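Local coordinates for protein probable mannosyltransferase KTR4 (Saccharomyces cerevisiae, PDB 5A07) that is a probable mannosyltransferase with a GT-A type fold, holding guanosine-5'-diphosphate and a manganese ion in its pocket, at residues K104-D115 and L222-P233. Residues are numbered along the deposited sequence; the frame is centred on the assembly and turned at random.
Sequences KGTILSLVRNSD and LSKYKYVWRLEP. With MN (manganese (II) ion), chain G; GDP (guanosine-5'-diphosphate), chain F.
T106 lies over one face of the Y225 ring, where strand 105-110 runs parallel to strand 227-230. Its CB sits almost above the ring centre, 3.7 Å from the centroid, a CH-pi contact; K224 CG covers the opposite face. From CB the side chain forks. CG2, wedged between backbone N and carbonyl carbon (OG1 at chi1 -170°), lies over the same face, nearest Y225 CD2 at 3.6 Å, and also touches L222 CD2 and V228 CG1, whereas OG1 turns to T139 of neighbouring strand 138-142 and to P137 just before it.

Backbone bonds zip the pair together. K104 O receives two N-H groups, from K226 and Y227, then T106 N reaches Y227 O, T106 O takes W229 N, L108 N donates to W229 O at 2.8 Å (170°), and L108 O accepts from L231 N.

Past the strands, V111 CG1 meets P233 CG at 3.7 Å. D115 OD2 takes R112 N and, in a salt bridge, NE, fixing the guanidinium edge-on with one face toward the GDP base. L110 O accepts from GDP O3' at 2.7 Å, while E232 OE1 binds manganese at 2.2 Å and its OE2 salt-bridges R230 NH2, whose NH1 pairs with D354. H381 also binds the metal. Paired parallel strands whose C-terminal ends carry nucleotide and metal are characteristic of the Rossmann-like GT-A glycosyltransferase fold.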
# COMPACT_ATOMS: atom_id res chain seq x y z
N LYS B 104 -8.20 8.81 16.12
CA LYS B 104 -8.97 9.49 15.09
C LYS B 104 -8.81 8.76 13.72
O LYS B 104 -8.06 9.18 12.85
CB LYS B 104 -8.53 10.95 14.88
CG LYS B 104 -8.38 11.74 16.12
CD LYS B 104 -9.63 12.13 16.74
CE LYS B 104 -9.42 13.49 17.44
NZ LYS B 104 -10.41 13.53 18.55
N GLY B 105 -9.55 7.66 13.59
CA GLY B 105 -9.35 6.76 12.50
C GLY B 105 -10.66 6.25 11.96
O GLY B 105 -11.67 6.24 12.71
N THR B 106 -10.62 5.82 10.69
CA THR B 106 -11.76 5.25 10.03
C THR B 106 -11.29 4.13 9.13
O THR B 106 -10.17 4.17 8.62
CB THR B 106 -12.54 6.30 9.23
OG1 THR B 106 -13.79 5.80 8.77
CG2 THR B 106 -11.70 6.86 8.09
N ILE B 107 -12.18 3.18 8.94
CA ILE B 107 -12.06 2.22 7.86
C ILE B 107 -12.61 2.83 6.62
O ILE B 107 -13.69 3.38 6.67
CB ILE B 107 -12.79 0.95 8.21
CG1 ILE B 107 -12.15 0.39 9.46
CG2 ILE B 107 -12.61 -0.04 7.09
CD1 ILE B 107 -13.11 -0.35 10.23
N LEU B 108 -11.83 2.88 5.55
CA LEU B 108 -12.19 3.58 4.36
C LEU B 108 -12.37 2.65 3.18
O LEU B 108 -11.51 1.81 2.90
CB LEU B 108 -11.10 4.60 3.98
CG LEU B 108 -11.27 5.25 2.60
CD1 LEU B 108 -12.47 6.17 2.51
CD2 LEU B 108 -10.03 6.04 2.22
N SER B 109 -13.46 2.80 2.42
CA SER B 109 -13.62 2.08 1.18
C SER B 109 -14.14 3.02 0.09
O SER B 109 -15.20 3.64 0.25
CB SER B 109 -14.63 0.92 1.28
OG SER B 109 -14.50 0.08 2.42
N LEU B 110 -13.43 3.00 -1.03
CA LEU B 110 -13.88 3.59 -2.26
C LEU B 110 -14.50 2.49 -3.02
O LEU B 110 -13.80 1.54 -3.41
CB LEU B 110 -12.67 4.12 -3.03
CG LEU B 110 -12.94 4.67 -4.40
CD1 LEU B 110 -13.65 6.03 -4.29
CD2 LEU B 110 -11.68 4.82 -5.27
N VAL B 111 -15.83 2.58 -3.26
CA VAL B 111 -16.54 1.52 -3.92
C VAL B 111 -17.70 2.05 -4.76
O VAL B 111 -18.14 3.18 -4.55
CB VAL B 111 -17.18 0.53 -2.91
CG1 VAL B 111 -16.10 -0.37 -2.31
CG2 VAL B 111 -17.83 1.23 -1.76
N ARG B 112 -18.14 1.20 -5.69
CA ARG B 112 -19.26 1.48 -6.54
C ARG B 112 -20.51 0.87 -5.92
O ARG B 112 -20.44 -0.00 -5.06
CB ARG B 112 -19.03 0.88 -7.91
CG ARG B 112 -17.94 1.55 -8.72
CD ARG B 112 -17.46 0.68 -9.89
NE ARG B 112 -16.65 -0.34 -9.20
CZ ARG B 112 -15.50 -0.87 -9.62
NH1 ARG B 112 -15.00 -0.50 -10.78
NH2 ARG B 112 -14.85 -1.74 -8.85
N ASN B 113 -21.69 1.38 -6.32
CA ASN B 113 -22.95 0.74 -5.89
C ASN B 113 -22.99 -0.74 -6.17
O ASN B 113 -23.49 -1.56 -5.35
CB ASN B 113 -24.18 1.49 -6.51
CG ASN B 113 -24.42 2.84 -5.80
OD1 ASN B 113 -24.67 2.91 -4.60
ND2 ASN B 113 -24.27 3.92 -6.54
N SER B 114 -22.43 -1.10 -7.31
CA SER B 114 -22.40 -2.47 -7.76
C SER B 114 -21.45 -3.33 -6.93
O SER B 114 -21.49 -4.52 -7.10
CB SER B 114 -21.98 -2.56 -9.24
OG SER B 114 -20.71 -2.06 -9.41
N ASP B 115 -20.67 -2.75 -5.99
CA ASP B 115 -19.70 -3.56 -5.21
C ASP B 115 -20.32 -3.98 -3.93
O ASP B 115 -19.65 -4.53 -3.04
CB ASP B 115 -18.47 -2.72 -4.93
CG ASP B 115 -17.62 -2.52 -6.13
OD1 ASP B 115 -17.41 -3.50 -6.88
OD2 ASP B 115 -17.16 -1.38 -6.39
N LEU B 222 -13.11 13.08 5.46
CA LEU B 222 -11.86 12.57 6.03
C LEU B 222 -11.07 13.66 6.76
O LEU B 222 -10.03 13.40 7.33
CB LEU B 222 -11.03 11.93 4.90
CG LEU B 222 -11.60 10.58 4.39
CD1 LEU B 222 -10.56 9.98 3.48
CD2 LEU B 222 -11.88 9.58 5.46
N SER B 223 -11.59 14.89 6.72
CA SER B 223 -10.81 16.03 7.30
C SER B 223 -10.68 15.78 8.79
O SER B 223 -9.75 16.19 9.39
CB SER B 223 -11.51 17.40 7.02
OG SER B 223 -12.66 17.52 7.88
N LYS B 224 -11.63 15.10 9.43
CA LYS B 224 -11.55 14.88 10.86
C LYS B 224 -10.69 13.67 11.30
O LYS B 224 -10.65 13.34 12.49
CB LYS B 224 -12.98 14.72 11.42
CG LYS B 224 -13.83 13.58 10.82
CD LYS B 224 -15.26 13.54 11.41
CE LYS B 224 -16.13 12.52 10.71
NZ LYS B 224 -16.45 12.81 9.28
N TYR B 225 -10.11 12.93 10.38
CA TYR B 225 -9.35 11.72 10.78
C TYR B 225 -7.84 11.91 10.54
O TYR B 225 -7.46 12.52 9.55
CB TYR B 225 -9.83 10.51 10.00
CG TYR B 225 -11.26 10.12 10.23
CD1 TYR B 225 -11.68 9.70 11.44
CD2 TYR B 225 -12.18 10.26 9.24
CE1 TYR B 225 -12.99 9.32 11.66
CE2 TYR B 225 -13.49 9.91 9.42
CZ TYR B 225 -13.89 9.43 10.63
OH TYR B 225 -15.22 9.10 10.79
N LYS B 226 -7.05 11.26 11.40
CA LYS B 226 -5.62 11.14 11.24
C LYS B 226 -5.21 9.81 10.52
O LYS B 226 -4.20 9.78 9.80
CB LYS B 226 -4.95 11.20 12.64
CG LYS B 226 -3.43 11.06 12.60
CD LYS B 226 -2.84 11.33 13.96
CE LYS B 226 -1.35 11.02 14.05
NZ LYS B 226 -0.52 11.70 13.04
N TYR B 227 -6.02 8.75 10.71
CA TYR B 227 -5.65 7.41 10.19
C TYR B 227 -6.76 6.86 9.35
O TYR B 227 -7.95 7.07 9.70
CB TYR B 227 -5.46 6.46 11.32
CG TYR B 227 -4.26 6.74 12.18
CD1 TYR B 227 -2.97 6.45 11.73
CD2 TYR B 227 -4.40 7.36 13.40
CE1 TYR B 227 -1.87 6.72 12.49
CE2 TYR B 227 -3.28 7.62 14.18
CZ TYR B 227 -2.02 7.28 13.74
OH TYR B 227 -0.87 7.58 14.51
N VAL B 228 -6.38 6.08 8.32
CA VAL B 228 -7.35 5.32 7.56
C VAL B 228 -6.83 3.90 7.51
O VAL B 228 -5.60 3.67 7.45
CB VAL B 228 -7.65 5.82 6.12
CG1 VAL B 228 -8.22 7.28 6.08
CG2 VAL B 228 -6.46 5.72 5.28
N TRP B 229 -7.76 2.96 7.55
CA TRP B 229 -7.53 1.60 7.16
C TRP B 229 -8.29 1.48 5.84
O TRP B 229 -9.53 1.40 5.84
CB TRP B 229 -8.09 0.70 8.26
CG TRP B 229 -7.89 -0.78 8.07
CD1 TRP B 229 -7.95 -1.47 6.89
CD2 TRP B 229 -7.67 -1.74 9.11
NE1 TRP B 229 -7.73 -2.84 7.13
CE2 TRP B 229 -7.55 -3.02 8.48
CE3 TRP B 229 -7.57 -1.65 10.50
CZ2 TRP B 229 -7.33 -4.18 9.22
CZ3 TRP B 229 -7.28 -2.77 11.22
CH2 TRP B 229 -7.16 -4.04 10.57
N ARG B 230 -7.58 1.34 4.73
CA ARG B 230 -8.17 1.06 3.44
C ARG B 230 -8.65 -0.38 3.30
O ARG B 230 -7.86 -1.31 3.46
CB ARG B 230 -7.19 1.38 2.33
CG ARG B 230 -7.70 1.09 0.92
CD ARG B 230 -6.69 1.71 0.00
NE ARG B 230 -6.83 1.27 -1.35
CZ ARG B 230 -6.04 1.68 -2.32
NH1 ARG B 230 -5.10 2.59 -2.10
NH2 ARG B 230 -6.21 1.22 -3.52
N LEU B 231 -9.92 -0.53 2.90
CA LEU B 231 -10.58 -1.80 2.68
C LEU B 231 -11.13 -1.85 1.25
O LEU B 231 -11.73 -0.88 0.77
CB LEU B 231 -11.75 -1.92 3.64
CG LEU B 231 -12.43 -3.27 3.63
CD1 LEU B 231 -11.53 -4.37 4.17
CD2 LEU B 231 -13.67 -3.15 4.50
N GLU B 232 -10.86 -2.95 0.54
CA GLU B 232 -11.37 -3.13 -0.82
C GLU B 232 -12.35 -4.31 -0.85
O GLU B 232 -12.37 -5.13 0.07
CB GLU B 232 -10.25 -3.44 -1.81
CG GLU B 232 -9.34 -2.25 -2.04
CD GLU B 232 -8.63 -2.23 -3.38
OE1 GLU B 232 -8.65 -3.23 -4.14
OE2 GLU B 232 -7.87 -1.26 -3.55
N PRO B 233 -13.19 -4.33 -1.87
CA PRO B 233 -14.11 -5.45 -1.98
C PRO B 233 -13.40 -6.79 -2.15
O PRO B 233 -12.33 -6.85 -2.74
CB PRO B 233 -14.92 -5.13 -3.25
CG PRO B 233 -14.79 -3.68 -3.40
CD PRO B 233 -13.40 -3.37 -2.93
MN MN G . -9.12 -4.67 -5.70
PB GDP F . -7.40 -3.54 -8.41
O1B GDP F . -7.70 -4.62 -9.39
O2B GDP F . -6.34 -2.65 -8.67
O3B GDP F . -7.50 -4.02 -7.01
O3A GDP F . -8.63 -2.53 -8.73
PA GDP F . -10.09 -2.40 -8.12
O1A GDP F . -11.15 -2.42 -9.13
O2A GDP F . -10.38 -3.22 -6.93
O5' GDP F . -10.04 -0.89 -7.64
C5' GDP F . -9.44 -0.34 -6.46
C4' GDP F . -10.46 0.23 -5.49
O4' GDP F . -11.10 1.34 -6.13
C3' GDP F . -11.55 -0.74 -5.06
O3' GDP F . -11.98 -0.39 -3.72
C2' GDP F . -12.65 -0.48 -6.10
O2' GDP F . -13.95 -0.75 -5.59
C1' GDP F . -12.49 0.99 -6.30
N9 GDP F . -12.84 1.46 -7.66
C8 GDP F . -12.27 1.15 -8.85
N7 GDP F . -12.88 1.89 -9.86
C5 GDP F . -13.84 2.67 -9.26
C6 GDP F . -14.81 3.66 -9.75
O6 GDP F . -14.77 3.86 -11.01
N1 GDP F . -15.63 4.23 -8.85
C2 GDP F . -15.60 3.90 -7.51
N2 GDP F . -16.45 4.50 -6.67
N3 GDP F . -14.72 2.98 -7.00
C4 GDP F . -13.81 2.41 -7.82
O HOH W 1 -11.12 0.92 -1.23
O HOH W 2 -11.15 -5.44 -4.68
O HOH W 3 -9.70 -6.28 -7.34